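Local coordinates for alcohol dehydrogenase, zinc-containing (Streptococcus pneumoniae serotype 2, PDB 5YLN), which probably catalyses the zinc-dependent, NAD+-linked oxidation of alcohols, at residues G167-E170 with P171-V175; T9-K12 with P13-S17. All coordinates share one frame; numbering follows the deposited sequence.

Interaction 1: residues G167-E170 with P171-V175; sequences GKVE and PGCSV
Val169 and Val175 set their side chains at about a right angle, and CG2 of Val175 comes up against both methyls of Val169, 4.1 Å from CG1. The same CG1 lies 4.0 Å from SG of Cys173, so the two valines and the sulfur form one small apolar group. Cys173 directs its CB back toward the preceding residues. Its SG sits between its own backbone N and carbonyl carbon (chi1 80°), a rotation that brings the sulfur in front of the amide of Glu170. The resulting bond from Glu170 N to Cys173 SG is straight but weak at 3.7 Å. The firmer bond is that of a type II beta turn from Glu170 to Cys173, in which Cys173 N donates to Glu170 O at 3.1 Å and approaches tilted 32° from the carbonyl plane. Pro171 and Gly172 fill the two corners of this turn, and Gly172 takes a positive phi (77°), which by itself favours glycine. Glu170 lays CG 3.8 Å from Cys173 CB, and its chain then runs on extended to the carboxylate of this exposed residue. The segment leads out of helix 157-165, which ends in a Schellman motif at Lys168, into strand 174-178 of the parallel Rossmann-type sheet; there Cys173 and Val175 bond through their backbones to Lys198 of strand 198-203, and Ser174 to Val244 of strand 242-247, the two strands that flank 174-178.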
ATOM      1  N   GLY A 167      -8.960   0.816   0.376  1.00 24.01           N
ATOM      2  CA  GLY A 167      -8.841   0.851   1.818  1.00 24.26           C
ATOM      3  C   GLY A 167      -9.218  -0.429   2.512  1.00 35.10           C
ATOM      4  O   GLY A 167      -8.915  -0.582   3.694  1.00 33.92           O
ATOM      5  N   LYS A 168      -9.875  -1.345   1.797  1.00 38.09           N
ATOM      6  CA  LYS A 168     -10.285  -2.631   2.342  1.00 31.45           C
ATOM      7  C   LYS A 168     -11.248  -2.451   3.513  1.00 34.68           C
ATOM      8  O   LYS A 168     -11.091  -3.060   4.573  1.00 31.21           O
ATOM      9  CB  LYS A 168      -9.056  -3.467   2.738  1.00 31.64           C
ATOM     10  CG  LYS A 168      -8.112  -3.745   1.570  1.00 34.29           C
ATOM     11  CD  LYS A 168      -7.044  -4.804   1.880  1.00 38.69           C
ATOM     12  CE  LYS A 168      -6.141  -4.371   3.027  1.00 54.06           C
ATOM     13  NZ  LYS A 168      -5.111  -5.381   3.449  1.00 53.08           N
ATOM     14  N   VAL A 169     -12.259  -1.592   3.311  1.00 31.31           N
ATOM     15  CA  VAL A 169     -13.375  -1.508   4.251  1.00 29.31           C
ATOM     16  C   VAL A 169     -14.139  -2.831   4.293  1.00 32.00           C
ATOM     17  O   VAL A 169     -14.491  -3.394   3.252  1.00 33.34           O
ATOM     18  CB  VAL A 169     -14.358  -0.393   3.858  1.00 34.11           C
ATOM     19  CG1 VAL A 169     -15.505  -0.336   4.880  1.00 24.41           C
ATOM     20  CG2 VAL A 169     -13.671   0.942   3.715  1.00 30.01           C
ATOM     21  N   GLU A 170     -14.474  -3.276   5.503  1.00 31.02           N
ATOM     22  CA  GLU A 170     -15.130  -4.550   5.761  1.00 32.76           C
ATOM     23  C   GLU A 170     -16.066  -4.386   6.949  1.00 28.59           C
ATOM     24  O   GLU A 170     -15.877  -3.484   7.771  1.00 32.13           O
ATOM     25  CB  GLU A 170     -14.096  -5.648   6.064  1.00 35.26           C
ATOM     26  CG  GLU A 170     -13.373  -5.378   7.370  1.00 49.19           C
ATOM     27  CD  GLU A 170     -12.399  -6.475   7.762  1.00 66.21           C
ATOM     28  OE1 GLU A 170     -12.303  -7.480   7.022  1.00 64.89           O
ATOM     29  OE2 GLU A 170     -11.730  -6.327   8.812  1.00 74.52           O
ATOM     30  N   PRO A 171     -17.067  -5.261   7.091  1.00 33.01           N
ATOM     31  CA  PRO A 171     -18.021  -5.102   8.195  1.00 26.67           C
ATOM     32  C   PRO A 171     -17.333  -5.117   9.545  1.00 26.63           C
ATOM     33  O   PRO A 171     -16.413  -5.897   9.801  1.00 30.30           O
ATOM     34  CB  PRO A 171     -18.971  -6.295   8.028  1.00 33.78           C
ATOM     35  CG  PRO A 171     -18.869  -6.637   6.589  1.00 34.71           C
ATOM     36  CD  PRO A 171     -17.428  -6.395   6.221  1.00 23.91           C
ATOM     37  N   GLY A 172     -17.782  -4.224  10.410  1.00 25.35           N
ATOM     38  CA  GLY A 172     -17.233  -4.128  11.742  1.00 28.90           C
ATOM     39  C   GLY A 172     -15.887  -3.442  11.866  1.00 34.81           C
ATOM     40  O   GLY A 172     -15.384  -3.329  12.989  1.00 40.13           O
ATOM     41  N   CYS A 173     -15.276  -2.971  10.772  1.00 32.08           N
ATOM     42  CA  CYS A 173     -14.017  -2.243  10.939  1.00 31.89           C
ATOM     43  C   CYS A 173     -14.260  -0.780  11.326  1.00 32.89           C
ATOM     44  O   CYS A 173     -15.393  -0.309  11.459  1.00 33.11           O
ATOM     45  CB  CYS A 173     -13.177  -2.307   9.666  1.00 40.63           C
ATOM     46  SG  CYS A 173     -13.707  -1.125   8.407  1.00 42.56           S
ATOM     47  N   SER A 174     -13.160  -0.048  11.502  1.00 27.38           N
ATOM     48  CA  SER A 174     -13.177   1.345  11.911  1.00 30.02           C
ATOM     49  C   SER A 174     -12.586   2.178  10.781  1.00 33.18           C
ATOM     50  O   SER A 174     -11.437   1.964  10.371  1.00 35.17           O
ATOM     51  CB  SER A 174     -12.396   1.532  13.217  1.00 31.72           C
ATOM     52  OG  SER A 174     -11.046   1.124  13.039  1.00 44.77           O
ATOM     53  N   VAL A 175     -13.375   3.107  10.273  1.00 38.48           N
ATOM     54  CA  VAL A 175     -12.966   3.973   9.178  1.00 35.32           C
ATOM     55  C   VAL A 175     -12.951   5.403   9.686  1.00 35.66           C
ATOM     56  O   VAL A 175     -13.845   5.818  10.433  1.00 32.14           O
ATOM     57  CB  VAL A 175     -13.908   3.845   7.967  1.00 37.22           C
ATOM     58  CG1 VAL A 175     -13.394   4.710   6.795  1.00 26.00           C
ATOM     59  CG2 VAL A 175     -14.093   2.367   7.582  1.00 25.63           C
TER

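Interaction 2: residues T9-K12 with P13-S17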
ATOM      1  N   THR A   9     -14.284  27.031 -21.564  1.00 40.75           N
ATOM      2  CA  THR A   9     -12.912  26.735 -21.947  1.00 44.69           C
ATOM      3  C   THR A   9     -11.937  27.301 -20.921  1.00 41.28           C
ATOM      4  O   THR A   9     -12.115  28.419 -20.436  1.00 40.23           O
ATOM      5  CB  THR A   9     -12.584  27.338 -23.323  1.00 34.84           C
ATOM      6  OG1 THR A   9     -12.732  28.762 -23.254  1.00 35.61           O
ATOM      7  CG2 THR A   9     -13.497  26.784 -24.421  1.00 34.81           C
ATOM      8  N   TYR A  10     -10.903  26.525 -20.613  1.00 39.67           N
ATOM      9  CA  TYR A  10      -9.731  27.039 -19.922  1.00 34.91           C
ATOM     10  C   TYR A  10      -8.915  27.916 -20.871  1.00 36.99           C
ATOM     11  O   TYR A  10      -8.691  27.551 -22.030  1.00 39.06           O
ATOM     12  CB  TYR A  10      -8.883  25.873 -19.410  1.00 40.15           C
ATOM     13  CG  TYR A  10      -7.586  26.289 -18.750  1.00 34.82           C
ATOM     14  CD1 TYR A  10      -7.587  27.127 -17.643  1.00 43.53           C
ATOM     15  CD2 TYR A  10      -6.365  25.817 -19.209  1.00 33.63           C
ATOM     16  CE1 TYR A  10      -6.410  27.502 -17.019  1.00 39.27           C
ATOM     17  CE2 TYR A  10      -5.172  26.189 -18.591  1.00 41.03           C
ATOM     18  CZ  TYR A  10      -5.203  27.041 -17.501  1.00 38.06           C
ATOM     19  OH  TYR A  10      -4.031  27.438 -16.866  1.00 34.48           O
ATOM     20  N   VAL A  11      -8.471  29.078 -20.390  1.00 35.40           N
ATOM     21  CA  VAL A  11      -7.682  30.014 -21.196  1.00 37.75           C
ATOM     22  C   VAL A  11      -6.234  30.097 -20.716  1.00 36.30           C
ATOM     23  O   VAL A  11      -5.298  29.794 -21.460  1.00 43.07           O
ATOM     24  CB  VAL A  11      -8.319  31.422 -21.226  1.00 36.96           C
ATOM     25  CG1 VAL A  11      -7.581  32.311 -22.228  1.00 37.78           C
ATOM     26  CG2 VAL A  11      -9.792  31.337 -21.553  1.00 39.97           C
ATOM     27  N   LYS A  12      -6.036  30.491 -19.466  1.00 40.79           N
ATOM     28  CA  LYS A  12      -4.721  30.715 -18.878  1.00 43.88           C
ATOM     29  C   LYS A  12      -4.908  30.776 -17.369  1.00 39.19           C
ATOM     30  O   LYS A  12      -6.040  30.818 -16.884  1.00 40.17           O
ATOM     31  CB  LYS A  12      -4.079  32.011 -19.416  1.00 37.52           C
ATOM     32  CG  LYS A  12      -4.728  33.273 -18.857  1.00 44.42           C
ATOM     33  CD  LYS A  12      -4.641  34.494 -19.813  1.00 50.54           C
ATOM     34  CE  LYS A  12      -3.249  35.095 -19.902  1.00 51.21           C
ATOM     35  NZ  LYS A  12      -3.250  36.479 -20.529  1.00 55.42           N
ATOM     36  N   PRO A  13      -3.828  30.759 -16.594  1.00 41.43           N
ATOM     37  CA  PRO A  13      -4.012  30.647 -15.136  1.00 36.13           C
ATOM     38  C   PRO A  13      -4.863  31.793 -14.612  1.00 36.82           C
ATOM     39  O   PRO A  13      -4.500  32.965 -14.726  1.00 45.99           O
ATOM     40  CB  PRO A  13      -2.575  30.675 -14.597  1.00 36.35           C
ATOM     41  CG  PRO A  13      -1.791  30.017 -15.692  1.00 49.44           C
ATOM     42  CD  PRO A  13      -2.406  30.574 -16.959  1.00 43.58           C
ATOM     43  N   GLY A  14      -6.029  31.445 -14.081  1.00 40.75           N
ATOM     44  CA  GLY A  14      -6.952  32.420 -13.547  1.00 42.54           C
ATOM     45  C   GLY A  14      -8.092  32.839 -14.454  1.00 47.70           C
ATOM     46  O   GLY A  14      -8.854  33.731 -14.074  1.00 53.17           O
ATOM     47  N   LEU A  15      -8.241  32.234 -15.633  1.00 47.57           N
ATOM     48  CA  LEU A  15      -9.240  32.671 -16.607  1.00 40.47           C
ATOM     49  C   LEU A  15      -9.848  31.473 -17.323  1.00 42.78           C
ATOM     50  O   LEU A  15      -9.145  30.729 -18.011  1.00 42.31           O
ATOM     51  CB  LEU A  15      -8.628  33.620 -17.628  1.00 42.46           C
ATOM     52  CG  LEU A  15      -9.553  34.194 -18.699  1.00 43.11           C
ATOM     53  CD1 LEU A  15     -10.645  35.056 -18.077  1.00 41.23           C
ATOM     54  CD2 LEU A  15      -8.744  34.999 -19.710  1.00 38.86           C
ATOM     55  N   ALA A  16     -11.156  31.311 -17.187  1.00 35.99           N
ATOM     56  CA  ALA A  16     -11.940  30.449 -18.051  1.00 49.16           C
ATOM     57  C   ALA A  16     -13.089  31.271 -18.623  1.00 49.94           C
ATOM     58  O   ALA A  16     -13.509  32.269 -18.028  1.00 45.54           O
ATOM     59  CB  ALA A  16     -12.469  29.223 -17.300  1.00 47.09           C
ATOM     60  N   SER A  17     -13.597  30.858 -19.784  1.00 44.51           N
ATOM     61  CA  SER A  17     -14.516  31.704 -20.533  1.00 39.80           C
ATOM     62  C   SER A  17     -15.565  30.861 -21.245  1.00 43.32           C
ATOM     63  O   SER A  17     -15.228  29.865 -21.892  1.00 42.02           O
ATOM     64  CB  SER A  17     -13.739  32.576 -21.537  1.00 41.91           C
ATOM     65  OG  SER A  17     -13.504  33.874 -21.012  1.00 57.64           O
TER
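Ser17 O is gripped twice by Thr9: by OG1 at 3.0 Å, in the carbonyl plane on a lone pair, and by the backbone N, which comes from above that plane. OG1 reaches it because chi1 of 61° sets the hydroxyl between the backbone N and the carbonyl carbon of Thr9. This double hold belongs to a beta hairpin of strands 4-12 and 15-22, whose short segments here run antiparallel, with 145° between their N-to-C directions. Ser17 N returns a bond to Thr9 O at 2.9 Å, making the two residues a hydrogen-bonded pair, while Tyr10 and Ala16 form the non-hydrogen-bonded pair that follows. Beyond them the register slips by one residue in a classic beta bulge: Val11 and Lys12 both face Leu15, whose O takes Val11 N at 3.0 Å and, weakly, Lys12 N. A type II turn from Lys12 to Leu15, closed by Leu15 N to Lys12 O at 2.9 Å, completes the hairpin.

Val11 turns its CB toward the other strand, where CG1 meets Leu15 CD2 at 3.9 Å and CG2 approaches Ser17 CB. On the face shared with Ala16, Tyr10 is buried against Ile48 of helix 43-50 and Leu62. Its CG stands anti to the backbone N (chi1 176°), and the ring extends forward along the strand toward the turn. One ring face receives Lys12 N, 3.9 Å above the plane and offset toward the rim, and Tyr10 OH ends 3.5 Å from Pro13 CD.

Interaction 2 comes first along the chain, at the turn end of the hairpin of strands 4-12 and 15-22, and interaction 1 follows some 150 residues later, where helix 157-165 gives way to strand 174-178. Their centres are 41 Å apart, on opposite sides of the chain's centre, and the nearest atoms about 32 Å apart, so the two do not touch; they share no sheet. Interaction 1 leads into the six-stranded parallel sheet of the probable nucleotide-binding domain. Interaction 2 packs on helix 43-50 in the part carrying the zinc ligands, with the Tyr10 side chain about 11 Å from that of His64. Each is a local chain reversal built round a type II turn.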